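Probable ribosomal RNA small subunit methyltransferase (Thermus thermophilus, PDB 3DMH) transfers a methyl group from S-adenosylmethionine to the N2 atom of a guanosine in 16S ribosomal RNA. Local coordinates at residues 19-24 with 83-88; 52-57 with 71-76. All blocks are in the same frame, centred on the assembly; numbering follows the deposited sequence.

Both contacts lie in the N-terminal half: contact 2 at the ends of strands 48-51 and 68-73 of the first seven-stranded sheet, contact 1 where a separate hairpin (12-16/19-23) meets the end of helix 76-84. The S-adenosylmethionine-binding residues Glu262 and Asp288 lie at the end of strand 257-262 and just after strand 283-286 of the second sheet, which repeats the strand order 3-2-1-4-5-7-6. The contact centres are 12 Å apart. Leu21 CD1 reaches Val56 O at 3.4 Å, and Gln88 O probably accepts a hydrogen bond from Arg71 NH1. The Glu73 side chain is about 11 Å from the bound S-adenosylmethionine, that of Ala84 about 11 Å from that of Asp288, with which Lys24 forms a salt bridge.

Contact 1. Residues 19-24 with 83-88; sequences GRLFIK and TASGLQ
The Schellman motif that closes helix 76-84 sets Ala84 and Ser85 against Leu21 and Phe22 of strand 19-23, one arm of the β-hairpin 12-16/19-23. Gly86, with positive phi, turns the chain out of the helix, and its N returns to Thr83 O at 2.9 Å. The key polar link is a nearly straight hydrogen bond from Phe22 N to Ser85 OG, 2.9 Å long with an N-H...O angle of 167°. Ser85 OG stands anti to its own carbonyl carbon (chi1 -63°), beside the backbone N, a position from which it also bonds to Cys81 O in the preceding turn. A water 2.7 Å from Ser85 OG donates to Phe22 O, so both the N-H and the carbonyl of Phe22 are tied to the one hydroxyl.

Ala84 CB lies over one face of the Phe22 ring, 3.9 Å from the centroid and 21° off the normal, a CH-pi contact displaced toward the rim. On the same ring, CE2 comes to 3.3 Å from Ala84 O and stands over the centre of the Arg20 guanidinium, while Arg20 NH2 lies in the plane of the ring at its edge; the two flat groups are therefore steeply inclined. Arg20 does not bond Ala84 directly: a water accepts from NH2 and donates to Ala84 O at 2.7 Å. On the inner side, Leu21 CD1 meets Leu87 CD1 at 3.7 Å, the side chains crossing at about a right angle.

Strand 12-16 pairs with the hairpin arm through Leu14 and Thr12, and its Pro13 touches Arg20 and Phe22. Leu87 also packs on Leu82, so the inner end of the contact leans back on helix 76-84.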
ATOM      1  N   GLY A  19     -11.278 -25.615  -4.662  1.00 14.60           N
ATOM      2  CA  GLY A  19     -11.851 -24.377  -4.150  1.00 14.04           C
ATOM      3  C   GLY A  19     -11.811 -23.214  -5.117  1.00 12.99           C
ATOM      4  O   GLY A  19     -11.791 -23.397  -6.342  1.00 13.97           O
ATOM      5  N   ARG A  20     -11.806 -22.025  -4.525  1.00 15.29           N
ATOM      6  CA  ARG A  20     -11.807 -20.777  -5.271  1.00 15.18           C
ATOM      7  C   ARG A  20     -11.114 -19.712  -4.449  1.00 16.23           C
ATOM      8  O   ARG A  20     -10.975 -19.837  -3.241  1.00 17.70           O
ATOM      9  CB  ARG A  20     -13.241 -20.359  -5.612  1.00 16.16           C
ATOM     10  CG  ARG A  20     -14.044 -19.889  -4.392  1.00 15.76           C
ATOM     11  CD  ARG A  20     -15.507 -19.607  -4.708  1.00 15.94           C
ATOM     12  NE  ARG A  20     -16.157 -19.082  -3.484  1.00 15.91           N
ATOM     13  CZ  ARG A  20     -17.257 -18.324  -3.479  1.00 15.72           C
ATOM     14  NH1 ARG A  20     -17.870 -17.971  -4.605  1.00 15.85           N
ATOM     15  NH2 ARG A  20     -17.744 -17.883  -2.300  1.00 15.89           N
ATOM     16  N   LEU A  21     -10.663 -18.662  -5.126  1.00 16.54           N
ATOM     17  CA  LEU A  21      -9.998 -17.572  -4.455  1.00 18.04           C
ATOM     18  C   LEU A  21     -10.406 -16.284  -5.136  1.00 17.03           C
ATOM     19  O   LEU A  21     -10.344 -16.191  -6.363  1.00 17.25           O
ATOM     20  CB  LEU A  21      -8.483 -17.771  -4.578  1.00 19.29           C
ATOM     21  CG  LEU A  21      -7.612 -16.914  -3.683  1.00 20.89           C
ATOM     22  CD1 LEU A  21      -7.723 -17.351  -2.210  1.00 23.42           C
ATOM     23  CD2 LEU A  21      -6.176 -17.001  -4.165  1.00 22.53           C
ATOM     24  N   PHE A  22     -10.868 -15.310  -4.352  1.00 16.66           N
ATOM     25  CA  PHE A  22     -11.238 -14.017  -4.930  1.00 17.24           C
ATOM     26  C   PHE A  22     -10.032 -13.142  -5.181  1.00 16.70           C
ATOM     27  O   PHE A  22      -9.132 -13.037  -4.337  1.00 17.31           O
ATOM     28  CB  PHE A  22     -12.200 -13.260  -4.010  1.00 17.27           C
ATOM     29  CG  PHE A  22     -13.607 -13.843  -4.003  1.00 16.06           C
ATOM     30  CD1 PHE A  22     -14.590 -13.294  -4.816  1.00 15.90           C
ATOM     31  CD2 PHE A  22     -13.945 -14.941  -3.185  1.00 16.45           C
ATOM     32  CE1 PHE A  22     -15.883 -13.778  -4.806  1.00 16.47           C
ATOM     33  CE2 PHE A  22     -15.251 -15.453  -3.198  1.00 16.70           C
ATOM     34  CZ  PHE A  22     -16.217 -14.855  -4.010  1.00 16.95           C
ATOM     35  N   ILE A  23     -10.070 -12.473  -6.324  1.00 16.76           N
ATOM     36  CA  ILE A  23      -9.059 -11.474  -6.666  1.00 18.45           C
ATOM     37  C   ILE A  23      -9.771 -10.195  -7.108  1.00 17.75           C
ATOM     38  O   ILE A  23     -10.968 -10.202  -7.406  1.00 17.20           O
ATOM     39  CB  ILE A  23      -8.081 -11.989  -7.762  1.00 19.62           C
ATOM     40  CG1 ILE A  23      -8.793 -12.113  -9.106  1.00 20.16           C
ATOM     41  CG2 ILE A  23      -7.391 -13.323  -7.290  1.00 21.08           C
ATOM     42  CD1 ILE A  23      -7.850 -12.400 -10.268  1.00 21.95           C
ATOM     43  N   LYS A  24      -9.033  -9.097  -7.196  1.00 17.15           N
ATOM     44  CA  LYS A  24      -9.620  -7.869  -7.741  1.00 17.46           C
ATOM     45  C   LYS A  24      -8.482  -6.996  -8.248  1.00 17.38           C
ATOM     46  O   LYS A  24      -7.325  -7.170  -7.817  1.00 17.70           O
ATOM     47  CB  LYS A  24     -10.454  -7.093  -6.688  1.00 17.23           C
ATOM     48  CG  LYS A  24      -9.593  -6.397  -5.629  1.00 16.84           C
ATOM     49  CD  LYS A  24     -10.404  -5.501  -4.678  1.00 16.36           C
ATOM     50  CE  LYS A  24     -11.172  -4.417  -5.406  1.00 17.98           C
ATOM     51  NZ  LYS A  24     -10.286  -3.382  -6.064  1.00 16.41           N
ATOM     52  N   THR A  83     -11.209 -11.958   2.989  1.00 19.24           N
ATOM     53  CA  THR A  83     -12.511 -12.012   3.595  1.00 18.73           C
ATOM     54  C   THR A  83     -13.561 -12.644   2.661  1.00 18.30           C
ATOM     55  O   THR A  83     -14.296 -13.539   3.075  1.00 19.37           O
ATOM     56  CB  THR A  83     -12.938 -10.622   4.103  1.00 20.34           C
ATOM     57  OG1 THR A  83     -11.938 -10.183   5.028  1.00 21.82           O
ATOM     58  CG2 THR A  83     -14.258 -10.722   4.821  1.00 19.39           C
ATOM     59  N   ALA A  84     -13.612 -12.175   1.406  1.00 18.67           N
ATOM     60  CA  ALA A  84     -14.544 -12.776   0.426  1.00 17.99           C
ATOM     61  C   ALA A  84     -14.287 -14.264   0.249  1.00 17.62           C
ATOM     62  O   ALA A  84     -15.219 -15.047   0.038  1.00 18.75           O
ATOM     63  CB  ALA A  84     -14.499 -12.054  -0.925  1.00 19.13           C
ATOM     64  N   SER A  85     -13.001 -14.636   0.290  1.00 17.48           N
ATOM     65  CA  SER A  85     -12.573 -16.022   0.160  1.00 17.14           C
ATOM     66  C   SER A  85     -12.782 -16.876   1.423  1.00 17.35           C
ATOM     67  O   SER A  85     -12.455 -18.066   1.411  1.00 17.84           O
ATOM     68  CB  SER A  85     -11.095 -16.053  -0.211  1.00 18.13           C
ATOM     69  OG  SER A  85     -10.856 -15.441  -1.475  1.00 17.81           O
ATOM     70  N   GLY A  86     -13.272 -16.241   2.492  1.00 18.05           N
ATOM     71  CA  GLY A  86     -13.479 -16.917   3.782  1.00 18.50           C
ATOM     72  C   GLY A  86     -12.181 -17.238   4.500  1.00 19.27           C
ATOM     73  O   GLY A  86     -12.140 -18.193   5.307  1.00 20.31           O
ATOM     74  N   LEU A  87     -11.139 -16.448   4.245  1.00 19.59           N
ATOM     75  CA  LEU A  87      -9.815 -16.705   4.836  1.00 19.06           C
ATOM     76  C   LEU A  87      -9.605 -15.720   5.965  1.00 19.00           C
ATOM     77  O   LEU A  87      -9.683 -14.525   5.726  1.00 20.39           O
ATOM     78  CB  LEU A  87      -8.714 -16.551   3.773  1.00 19.64           C
ATOM     79  CG  LEU A  87      -8.784 -17.490   2.560  1.00 18.61           C
ATOM     80  CD1 LEU A  87      -7.729 -17.143   1.534  1.00 20.20           C
ATOM     81  CD2 LEU A  87      -8.646 -18.950   3.002  1.00 18.75           C
ATOM     82  N   GLN A  88      -9.358 -16.228   7.177  1.00 18.94           N
ATOM     83  CA  GLN A  88      -9.131 -15.366   8.347  1.00 19.56           C
ATOM     84  C   GLN A  88      -7.992 -14.424   8.003  1.00 18.46           C
ATOM     85  O   GLN A  88      -6.947 -14.860   7.518  1.00 19.31           O
ATOM     86  CB  GLN A  88      -8.764 -16.225   9.552  1.00 20.46           C
ATOM     87  CG  GLN A  88      -8.683 -15.422  10.846  1.00 25.17           C
ATOM     88  CD  GLN A  88      -8.323 -16.270  12.025  1.00 31.28           C
ATOM     89  OE1 GLN A  88      -7.196 -16.217  12.511  1.00 36.24           O
ATOM     90  NE2 GLN A  88      -9.276 -17.067  12.501  1.00 32.96           N
TER
HETATM   91  O   HOH W   1     -16.145 -17.619   0.243  1.00 15.56           O
HETATM   92  O   HOH W   2     -10.336 -19.855  -0.595  1.00 32.89           O
HETATM   93  O   HOH W   3      -8.649 -13.968  -1.731  1.00 13.56           O

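Contact 2. Residues 52-57 with 71-76; sequences LNPGVG and RLETSR
Leu52 and Leu72 bring the two backbones to a CA separation of 5.2 Å, after which residues 54-57 form a type II' turn closed by Gly57 N to Pro54 O, with Gly55 at positive phi. This loop follows the first strand of the sheet, where related methyltransferases carry their glycine-rich cofactor loop.

Glu73 reaches across with a bent chain, CD brought round at chi2 56°. Its OE1 accepts from Gly55 N at 2.9 Å; the N-H...O angle is 145°, and the donor stands on the anti side, 32° out of the carboxylate plane. The same oxygen lies 3.2 Å from Pro54 CD. OE2 uses its anti lone pair for Ser75 N at 2.9 Å and takes a second bond from a water that also joins Asn53 OD1 and Thr74 OG1. Both oxygens being gripped, the carboxylate is fixed in rotation. An alanine here would probably leave Gly55 N and Ser75 N without their carboxylate partner, and the bridging water without one of its acceptors.

Asn53 ND2 bonds to Ala108 O, at the end of strand 102-108. Pro54 CG rests on Arg71 CB at 3.9 Å, and Arg71 NE reaches Gly57 O through a water, its NH2 forming a salt bridge with Glu64. Leu52 CD2 and Leu72 CD1 lie 4.0 Å apart, the side chains abreast and pointing the same way.

Strand 48-51 runs between strands 68-73 and 102-108; Leu52 packs on the latter and on helix 115-128, while Pro54 meets Leu82 of helix 76-84.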
ATOM      1  N   LEU A  52       2.542 -13.394   6.899  1.00 18.49           N
ATOM      2  CA  LEU A  52       2.851 -11.977   7.155  1.00 19.66           C
ATOM      3  C   LEU A  52       2.732 -11.066   5.938  1.00 20.87           C
ATOM      4  O   LEU A  52       2.944  -9.857   6.052  1.00 22.04           O
ATOM      5  CB  LEU A  52       4.262 -11.836   7.767  1.00 19.76           C
ATOM      6  CG  LEU A  52       4.371 -12.344   9.194  1.00 20.83           C
ATOM      7  CD1 LEU A  52       5.838 -12.242   9.640  1.00 22.53           C
ATOM      8  CD2 LEU A  52       3.475 -11.547  10.130  1.00 23.57           C
ATOM      9  N   ASN A  53       2.431 -11.631   4.766  1.00 20.05           N
ATOM     10  CA  ASN A  53       2.302 -10.814   3.549  1.00 19.44           C
ATOM     11  C   ASN A  53       1.423 -11.562   2.566  1.00 19.18           C
ATOM     12  O   ASN A  53       1.900 -11.991   1.509  1.00 19.18           O
ATOM     13  CB  ASN A  53       3.677 -10.501   2.938  1.00 20.18           C
ATOM     14  CG  ASN A  53       3.584  -9.612   1.693  1.00 19.45           C
ATOM     15  OD1 ASN A  53       2.613  -8.857   1.514  1.00 20.02           O
ATOM     16  ND2 ASN A  53       4.574  -9.711   0.819  1.00 20.51           N
ATOM     17  N   PRO A  54       0.157 -11.784   2.944  1.00 19.15           N
ATOM     18  CA  PRO A  54      -0.634 -12.756   2.156  1.00 19.75           C
ATOM     19  C   PRO A  54      -1.097 -12.296   0.789  1.00 19.98           C
ATOM     20  O   PRO A  54      -1.267 -13.142  -0.086  1.00 19.89           O
ATOM     21  CB  PRO A  54      -1.862 -13.018   3.028  1.00 20.25           C
ATOM     22  CG  PRO A  54      -2.002 -11.767   3.855  1.00 19.99           C
ATOM     23  CD  PRO A  54      -0.584 -11.276   4.118  1.00 19.63           C
ATOM     24  N   GLY A  55      -1.313 -11.001   0.595  1.00 19.30           N
ATOM     25  CA  GLY A  55      -2.017 -10.563  -0.635  1.00 19.01           C
ATOM     26  C   GLY A  55      -3.358 -11.272  -0.696  1.00 18.75           C
ATOM     27  O   GLY A  55      -4.066 -11.365   0.296  1.00 19.46           O
ATOM     28  N   VAL A  56      -3.704 -11.788  -1.878  1.00 18.70           N
ATOM     29  CA  VAL A  56      -4.981 -12.512  -2.042  1.00 18.88           C
ATOM     30  C   VAL A  56      -4.971 -13.906  -1.382  1.00 19.25           C
ATOM     31  O   VAL A  56      -6.007 -14.600  -1.340  1.00 19.12           O
ATOM     32  CB  VAL A  56      -5.444 -12.593  -3.530  1.00 18.33           C
ATOM     33  CG1 VAL A  56      -5.663 -11.182  -4.105  1.00 19.14           C
ATOM     34  CG2 VAL A  56      -4.432 -13.355  -4.335  1.00 19.87           C
ATOM     35  N   GLY A  57      -3.817 -14.320  -0.844  1.00 19.13           N
ATOM     36  CA  GLY A  57      -3.752 -15.548  -0.027  1.00 18.58           C
ATOM     37  C   GLY A  57      -3.378 -16.846  -0.722  1.00 18.55           C
ATOM     38  O   GLY A  57      -3.541 -17.929  -0.156  1.00 19.11           O
ATOM     39  N   ARG A  71      -3.547 -14.424   9.133  1.00 18.92           N
ATOM     40  CA  ARG A  71      -2.931 -13.629   8.057  1.00 18.05           C
ATOM     41  C   ARG A  71      -2.951 -12.189   8.487  1.00 18.56           C
ATOM     42  O   ARG A  71      -4.006 -11.705   8.894  1.00 18.91           O
ATOM     43  CB  ARG A  71      -3.735 -13.776   6.761  1.00 18.11           C
ATOM     44  CG  ARG A  71      -3.853 -15.211   6.275  1.00 19.10           C
ATOM     45  CD  ARG A  71      -4.902 -15.317   5.145  1.00 18.33           C
ATOM     46  NE  ARG A  71      -4.933 -16.712   4.685  1.00 19.13           N
ATOM     47  CZ  ARG A  71      -5.563 -17.698   5.324  1.00 18.13           C
ATOM     48  NH1 ARG A  71      -6.295 -17.473   6.430  1.00 18.97           N
ATOM     49  NH2 ARG A  71      -5.470 -18.928   4.849  1.00 19.12           N
ATOM     50  N   LEU A  72      -1.805 -11.518   8.412  1.00 17.10           N
ATOM     51  CA  LEU A  72      -1.755 -10.075   8.719  1.00 16.96           C
ATOM     52  C   LEU A  72      -1.511  -9.320   7.430  1.00 17.66           C
ATOM     53  O   LEU A  72      -0.490  -9.539   6.777  1.00 18.62           O
ATOM     54  CB  LEU A  72      -0.629  -9.773   9.735  1.00 17.24           C
ATOM     55  CG  LEU A  72      -0.706 -10.595  11.037  1.00 17.05           C
ATOM     56  CD1 LEU A  72       0.334 -10.040  12.000  1.00 17.65           C
ATOM     57  CD2 LEU A  72      -2.068 -10.590  11.697  1.00 18.51           C
ATOM     58  N   GLU A  73      -2.410  -8.392   7.094  1.00 18.12           N
ATOM     59  CA  GLU A  73      -2.321  -7.745   5.803  1.00 18.57           C
ATOM     60  C   GLU A  73      -2.571  -6.243   5.923  1.00 18.13           C
ATOM     61  O   GLU A  73      -3.473  -5.794   6.651  1.00 18.48           O
ATOM     62  CB  GLU A  73      -3.319  -8.397   4.864  1.00 18.72           C
ATOM     63  CG  GLU A  73      -3.433  -7.767   3.468  1.00 19.07           C
ATOM     64  CD  GLU A  73      -2.106  -7.721   2.742  1.00 22.19           C
ATOM     65  OE1 GLU A  73      -1.544  -8.789   2.438  1.00 20.62           O
ATOM     66  OE2 GLU A  73      -1.579  -6.622   2.449  1.00 21.93           O
ATOM     67  N   THR A  74      -1.732  -5.480   5.224  1.00 17.82           N
ATOM     68  CA  THR A  74      -1.806  -4.025   5.260  1.00 17.19           C
ATOM     69  C   THR A  74      -2.679  -3.403   4.174  1.00 17.58           C
ATOM     70  O   THR A  74      -3.134  -2.264   4.328  1.00 17.82           O
ATOM     71  CB  THR A  74      -0.400  -3.382   5.136  1.00 17.67           C
ATOM     72  OG1 THR A  74       0.236  -3.929   3.972  1.00 19.56           O
ATOM     73  CG2 THR A  74       0.468  -3.746   6.335  1.00 18.31           C
ATOM     74  N   SER A  75      -2.896  -4.138   3.072  1.00 16.72           N
ATOM     75  CA  SER A  75      -3.667  -3.602   1.955  1.00 17.06           C
ATOM     76  C   SER A  75      -5.143  -3.838   2.135  1.00 17.31           C
ATOM     77  O   SER A  75      -5.598  -4.976   2.279  1.00 17.88           O
ATOM     78  CB  SER A  75      -3.190  -4.253   0.656  1.00 17.99           C
ATOM     79  OG  SER A  75      -4.154  -4.104  -0.406  1.00 17.35           O
ATOM     80  N   ARG A  76      -5.905  -2.757   2.068  1.00 16.89           N
ATOM     81  CA  ARG A  76      -7.354  -2.876   2.169  1.00 17.06           C
ATOM     82  C   ARG A  76      -7.915  -3.732   1.036  1.00 17.24           C
ATOM     83  O   ARG A  76      -8.749  -4.599   1.279  1.00 18.33           O
ATOM     84  CB  ARG A  76      -8.033  -1.497   2.216  1.00 17.59           C
ATOM     85  CG  ARG A  76      -9.381  -1.590   2.884  1.00 16.81           C
ATOM     86  CD  ARG A  76      -9.215  -1.508   4.423  1.00 16.72           C
ATOM     87  NE  ARG A  76     -10.469  -1.755   5.110  1.00 19.56           N
ATOM     88  CZ  ARG A  76     -10.698  -1.412   6.375  1.00 19.98           C
ATOM     89  NH1 ARG A  76      -9.739  -0.820   7.111  1.00 18.75           N
ATOM     90  NH2 ARG A  76     -11.906  -1.664   6.906  1.00 18.69           N
TER
HETATM   91  O   HOH W   4       1.286  -6.727   2.992  1.00 22.64           O
HETATM   92  O   HOH W   5      -3.801 -18.235   2.560  1.00 15.79           O